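Local coordinates for putative lipoprotein (Campylobacter jejuni subsp. jejuni, PDB 2G5G) that binds heme as a cofacial pair through tyrosine ligands in a dimer and probably serves in bacterial heme transport, at residues A[56-68]-A[122-135]. Sequence-based numbering, arbitrary orientation.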
loop_
_atom_site.group_PDB
_atom_site.type_symbol
_atom_site.label_atom_id
_atom_site.label_comp_id
_atom_site.label_asym_id
_atom_site.label_seq_id
_atom_site.Cartn_x
_atom_site.Cartn_y
_atom_site.Cartn_z
ATOM N N HIS A 56 -18.713 -5.080 20.503
ATOM C CA HIS A 56 -17.655 -4.193 21.005
ATOM C C HIS A 56 -18.158 -2.778 21.053
ATOM O O HIS A 56 -17.996 -2.071 22.057
ATOM C CB HIS A 56 -16.401 -4.286 20.124
ATOM C CG HIS A 56 -15.652 -5.571 20.308
ATOM N ND1 HIS A 56 -14.398 -5.784 19.798
ATOM C CD2 HIS A 56 -16.005 -6.717 20.935
ATOM C CE1 HIS A 56 -13.998 -7.010 20.107
ATOM N NE2 HIS A 56 -14.953 -7.589 20.817
ATOM N N LYS A 57 -18.789 -2.373 19.946
ATOM C CA LYS A 57 -19.334 -1.033 19.848
ATOM C C LYS A 57 -20.357 -0.727 20.943
ATOM O O LYS A 57 -20.308 0.327 21.567
ATOM C CB LYS A 57 -19.762 -0.767 18.396
ATOM C CG LYS A 57 -18.498 -0.394 17.653
ATOM C CD LYS A 57 -18.306 -1.086 16.377
ATOM C CE LYS A 57 -16.865 -1.302 16.154
ATOM N NZ LYS A 57 -15.951 -0.167 15.824
ATOM N N ILE A 58 -21.243 -1.666 21.242
ATOM C CA ILE A 58 -22.146 -1.490 22.378
ATOM C C ILE A 58 -21.399 -1.338 23.724
ATOM O O ILE A 58 -21.722 -0.468 24.544
ATOM C CB ILE A 58 -23.206 -2.637 22.466
ATOM C CG1 ILE A 58 -24.043 -2.682 21.181
ATOM C CG2 ILE A 58 -24.098 -2.405 23.667
ATOM C CD1 ILE A 58 -24.759 -4.028 20.919
ATOM N N SER A 59 -20.424 -2.219 23.951
ATOM C CA SER A 59 -19.575 -2.203 25.148
ATOM C C SER A 59 -18.833 -0.862 25.394
ATOM O O SER A 59 -18.716 -0.392 26.524
ATOM C CB SER A 59 -18.575 -3.366 25.025
ATOM O OG SER A 59 -19.271 -4.603 25.175
ATOM N N GLN A 60 -18.356 -0.265 24.316
ATOM C CA GLN A 60 -17.662 1.024 24.380
ATOM C C GLN A 60 -18.581 2.117 24.928
ATOM O O GLN A 60 -18.184 2.889 25.780
ATOM C CB GLN A 60 -17.109 1.387 23.023
ATOM C CG GLN A 60 -16.101 0.408 22.513
ATOM C CD GLN A 60 -15.965 0.387 20.998
ATOM O OE1 GLN A 60 -16.388 1.307 20.296
ATOM N NE2 GLN A 60 -15.344 -0.683 20.482
ATOM N N VAL A 61 -19.825 2.147 24.459
ATOM C CA VAL A 61 -20.819 3.110 24.936
ATOM C C VAL A 61 -21.121 2.927 26.417
ATOM O O VAL A 61 -21.174 3.905 27.162
ATOM C CB VAL A 61 -22.118 3.089 24.036
ATOM C CG1 VAL A 61 -23.264 3.898 24.667
ATOM C CG2 VAL A 61 -21.806 3.563 22.641
HETATM N N MSE A 62 -21.267 1.678 26.856
HETATM C CA MSE A 62 -21.549 1.380 28.251
HETATM C C MSE A 62 -20.426 1.837 29.164
HETATM O O MSE A 62 -20.669 2.452 30.215
HETATM C CB MSE A 62 -21.773 -0.126 28.437
HETATM C CG MSE A 62 -23.047 -0.630 27.756
HETATM SE SE MSE A 62 -23.154 -2.600 27.890
HETATM C CE MSE A 62 -22.805 -2.787 29.791
ATOM N N ILE A 63 -19.194 1.516 28.775
ATOM C CA ILE A 63 -18.027 1.876 29.600
ATOM C C ILE A 63 -17.886 3.417 29.576
ATOM O O ILE A 63 -17.768 4.040 30.621
ATOM C CB ILE A 63 -16.739 1.233 29.057
ATOM C CG1 ILE A 63 -16.825 -0.295 29.128
ATOM C CG2 ILE A 63 -15.487 1.781 29.844
ATOM C CD1 ILE A 63 -15.754 -1.011 28.251
ATOM N N PHE A 64 -17.879 4.012 28.388
ATOM C CA PHE A 64 -17.777 5.486 28.332
ATOM C C PHE A 64 -18.838 6.154 29.219
ATOM O O PHE A 64 -18.508 6.986 30.059
ATOM C CB PHE A 64 -17.792 6.038 26.901
ATOM C CG PHE A 64 -17.775 7.559 26.825
ATOM C CD1 PHE A 64 -18.945 8.252 26.535
ATOM C CD2 PHE A 64 -16.614 8.292 27.097
ATOM C CE1 PHE A 64 -18.963 9.644 26.483
ATOM C CE2 PHE A 64 -16.626 9.695 27.056
ATOM C CZ PHE A 64 -17.802 10.372 26.734
ATOM N N ASN A 65 -20.100 5.777 29.039
ATOM C CA ASN A 65 -21.186 6.387 29.799
ATOM C C ASN A 65 -20.951 6.304 31.293
ATOM O O ASN A 65 -21.233 7.269 32.005
ATOM C CB ASN A 65 -22.540 5.731 29.484
ATOM C CG ASN A 65 -23.195 6.252 28.197
ATOM O OD1 ASN A 65 -22.716 7.161 27.516
ATOM N ND2 ASN A 65 -24.314 5.650 27.868
ATOM N N ALA A 66 -20.481 5.156 31.802
ATOM C CA ALA A 66 -20.346 5.036 33.263
ATOM C C ALA A 66 -19.200 5.919 33.772
ATOM O O ALA A 66 -19.268 6.510 34.873
ATOM C CB ALA A 66 -20.148 3.576 33.692
ATOM N N LEU A 67 -18.139 6.005 32.979
ATOM C CA LEU A 67 -16.973 6.768 33.419
ATOM C C LEU A 67 -17.289 8.267 33.342
ATOM O O LEU A 67 -16.939 9.002 34.246
ATOM C CB LEU A 67 -15.769 6.455 32.537
ATOM C CG LEU A 67 -15.159 5.045 32.532
ATOM C CD1 LEU A 67 -14.219 4.948 31.330
ATOM C CD2 LEU A 67 -14.383 4.797 33.775
ATOM N N GLU A 68 -17.923 8.677 32.247
ATOM C CA GLU A 68 -18.301 10.083 31.960
ATOM C C GLU A 68 -19.218 10.634 33.032
ATOM O O GLU A 68 -19.006 11.750 33.519
ATOM C CB GLU A 68 -18.950 10.211 30.559
ATOM C CG GLU A 68 -19.648 11.576 30.202
ATOM C CD GLU A 68 -18.695 12.750 30.256
ATOM O OE1 GLU A 68 -17.461 12.506 30.378
ATOM O OE2 GLU A 68 -19.175 13.914 30.179
ATOM N N ASP A 122 -19.630 1.895 11.889
ATOM C CA ASP A 122 -18.965 1.177 12.979
ATOM C C ASP A 122 -18.497 2.096 14.111
ATOM O O ASP A 122 -17.939 1.620 15.112
ATOM C CB ASP A 122 -17.762 0.412 12.417
ATOM C CG ASP A 122 -18.177 -0.768 11.547
ATOM O OD1 ASP A 122 -19.309 -1.252 11.730
ATOM O OD2 ASP A 122 -17.368 -1.204 10.704
ATOM N N TYR A 123 -18.719 3.404 13.941
ATOM C CA TYR A 123 -18.210 4.417 14.878
ATOM C C TYR A 123 -19.256 5.436 15.330
ATOM O O TYR A 123 -19.084 6.071 16.354
ATOM C CB TYR A 123 -16.933 5.062 14.318
ATOM C CG TYR A 123 -15.847 4.031 14.276
ATOM C CD1 TYR A 123 -15.578 3.315 13.104
ATOM C CD2 TYR A 123 -15.150 3.682 15.443
ATOM C CE1 TYR A 123 -14.609 2.298 13.080
ATOM C CE2 TYR A 123 -14.183 2.670 15.426
ATOM C CZ TYR A 123 -13.919 1.987 14.243
ATOM O OH TYR A 123 -12.970 1.004 14.215
ATOM N N GLU A 124 -20.370 5.535 14.607
ATOM C CA GLU A 124 -21.336 6.598 14.874
ATOM C C GLU A 124 -21.910 6.618 16.269
ATOM O O GLU A 124 -22.051 7.690 16.856
ATOM C CB GLU A 124 -22.487 6.593 13.843
ATOM C CG GLU A 124 -23.473 5.448 13.974
ATOM C CD GLU A 124 -24.779 5.738 13.258
ATOM O OE1 GLU A 124 -24.758 6.454 12.213
ATOM O OE2 GLU A 124 -25.819 5.254 13.757
ATOM N N GLN A 125 -22.262 5.448 16.792
ATOM C CA GLN A 125 -22.919 5.367 18.089
ATOM C C GLN A 125 -21.968 5.880 19.166
ATOM O O GLN A 125 -22.348 6.727 19.974
ATOM C CB GLN A 125 -23.366 3.928 18.401
ATOM C CG GLN A 125 -24.255 3.774 19.649
ATOM C CD GLN A 125 -24.494 2.312 20.036
ATOM O OE1 GLN A 125 -23.997 1.385 19.374
ATOM N NE2 GLN A 125 -25.257 2.099 21.112
ATOM N N PHE A 126 -20.738 5.369 19.163
ATOM C CA PHE A 126 -19.766 5.733 20.196
ATOM C C PHE A 126 -19.342 7.202 20.067
ATOM O O PHE A 126 -19.347 7.954 21.063
ATOM C CB PHE A 126 -18.532 4.836 20.120
ATOM C CG PHE A 126 -17.458 5.178 21.137
ATOM C CD1 PHE A 126 -17.688 4.985 22.486
ATOM C CD2 PHE A 126 -16.220 5.669 20.725
ATOM C CE1 PHE A 126 -16.700 5.286 23.425
ATOM C CE2 PHE A 126 -15.206 5.953 21.662
ATOM C CZ PHE A 126 -15.463 5.765 23.009
ATOM N N VAL A 127 -18.986 7.593 18.847
ATOM C CA VAL A 127 -18.470 8.936 18.610
ATOM C C VAL A 127 -19.540 10.012 18.886
ATOM O O VAL A 127 -19.199 11.102 19.335
ATOM C CB VAL A 127 -17.872 9.099 17.207
ATOM C CG1 VAL A 127 -17.449 10.538 16.979
ATOM C CG2 VAL A 127 -16.676 8.187 17.013
ATOM N N ASN A 128 -20.815 9.694 18.655
ATOM C CA ASN A 128 -21.897 10.637 18.941
ATOM C C ASN A 128 -22.043 10.892 20.404
ATOM O O ASN A 128 -22.091 12.049 20.810
ATOM C CB ASN A 128 -23.253 10.211 18.341
ATOM C CG ASN A 128 -23.493 10.816 16.976
ATOM O OD1 ASN A 128 -22.843 10.445 15.993
ATOM N ND2 ASN A 128 -24.428 11.765 16.905
ATOM N N VAL A 129 -22.084 9.809 21.191
ATOM C CA VAL A 129 -22.178 9.892 22.639
ATOM C C VAL A 129 -20.969 10.632 23.213
ATOM O O VAL A 129 -21.112 11.439 24.147
ATOM C CB VAL A 129 -22.318 8.490 23.302
ATOM C CG1 VAL A 129 -22.382 8.622 24.797
ATOM C CG2 VAL A 129 -23.577 7.793 22.820
ATOM N N VAL A 130 -19.793 10.364 22.650
ATOM C CA VAL A 130 -18.565 11.032 23.109
ATOM C C VAL A 130 -18.618 12.534 22.798
ATOM O O VAL A 130 -18.489 13.380 23.714
ATOM C CB VAL A 130 -17.293 10.391 22.527
ATOM C CG1 VAL A 130 -16.055 11.248 22.835
ATOM C CG2 VAL A 130 -17.110 8.987 23.130
ATOM N N PHE A 131 -18.822 12.830 21.516
ATOM C CA PHE A 131 -18.790 14.185 21.015
ATOM C C PHE A 131 -19.688 15.149 21.781
ATOM O O PHE A 131 -19.236 16.255 22.071
ATOM C CB PHE A 131 -19.063 14.258 19.516
ATOM C CG PHE A 131 -18.858 15.629 18.954
ATOM C CD1 PHE A 131 -17.566 16.097 18.681
ATOM C CD2 PHE A 131 -19.947 16.486 18.749
ATOM C CE1 PHE A 131 -17.357 17.375 18.178
ATOM C CE2 PHE A 131 -19.751 17.767 18.256
ATOM C CZ PHE A 131 -18.454 18.215 17.957
ATOM N N TYR A 132 -20.904 14.711 22.151
ATOM C CA TYR A 132 -21.905 15.573 22.824
ATOM C C TYR A 132 -21.874 15.603 24.340
ATOM O O TYR A 132 -22.689 16.303 24.970
ATOM C CB TYR A 132 -23.327 15.271 22.315
ATOM C CG TYR A 132 -23.448 15.592 20.845
ATOM C CD1 TYR A 132 -23.512 14.569 19.892
ATOM C CD2 TYR A 132 -23.420 16.918 20.393
ATOM C CE1 TYR A 132 -23.584 14.855 18.526
ATOM C CE2 TYR A 132 -23.494 17.217 19.021
ATOM C CZ TYR A 132 -23.591 16.180 18.095
ATOM O OH TYR A 132 -23.664 16.450 16.744
ATOM N N SER A 133 -20.953 14.843 24.939
ATOM C CA SER A 133 -20.772 14.894 26.379
ATOM C C SER A 133 -19.820 16.053 26.647
ATOM O O SER A 133 -19.561 16.860 25.778
ATOM C CB SER A 133 -20.154 13.577 26.899
ATOM O OG SER A 133 -18.896 13.341 26.257
ATOM N N LYS A 134 -19.258 16.095 27.842
ATOM C CA LYS A 134 -18.247 17.082 28.188
ATOM C C LYS A 134 -16.830 16.717 27.722
ATOM O O LYS A 134 -15.879 17.484 27.945
ATOM C CB LYS A 134 -18.290 17.289 29.694
ATOM C CG LYS A 134 -19.567 18.008 30.138
ATOM C CD LYS A 134 -19.624 18.101 31.625
ATOM C CE LYS A 134 -20.569 19.214 32.005
ATOM N NZ LYS A 134 -20.292 19.755 33.359
ATOM N N SER A 135 -16.680 15.555 27.082
ATOM C CA SER A 135 -15.370 15.116 26.601
ATOM C C SER A 135 -14.910 15.867 25.375
ATOM O O SER A 135 -15.716 16.219 24.519
ATOM C CB SER A 135 -15.396 13.621 26.244
ATOM O OG SER A 135 -15.593 12.858 27.402
HETATM O O HOH W 1 -16.929 2.691 18.006
#
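Phe64 and Phe126 both carry CG anti to the backbone N (chi1 176° and 178°), which sends their rings into the seam between two neighbouring helices. The helix axes run nearly parallel, 15° apart, and approach to 9.0 Å. In this alpha/beta fold, the helices of 56-68 and 124-131 pack side by side on a mixed beta-sheet; Val80 of strand 78-82 touches both Phe64 and Val130. A flat ring suits this place because its faces and its edge can each meet a different neighbour: the edge of Phe126 meets the CB of Phe64, CE1 at 3.7 Å, while its CD1 rests on the CB of Gln60. Val130 sets one methyl, CG2, between the two rings: almost exactly over the centre of Phe64 in a CH-pi contact, 3.7 Å from the centroid, and over a face of Phe126 nearer its rim. Farther out, Val61 fills the space beside Gln125 and Val129 with its two methyls.

Each end of the seam is polar. Glu68, bent at chi2, brings OE2 to Lys134 N, whose hydrogen bond of 3.2 Å arrives from above the carboxylate plane. Ser133 forms an ST turn: its small hydroxyl donates a hydrogen bond to Val130 O and accepts one from Ser135 N, while meeting the Phe64 ring in plane at its edge. At the other end, long, flexible Lys57 folds so that NZ donates to Asp122 O (2.8 Å) and sits over the Tyr123 face in a cation-pi contact. Glu49 forms a salt bridge with this ammonium, which also hydrogen bonds to His51 O, and Glu49 bonds Tyr123 OH and Gln60 NE2 as well. A water donates to Gln60 OE1 at 2.7 Å and to Asp122 O at 3.2 Å, linking the two segments beside the lysine.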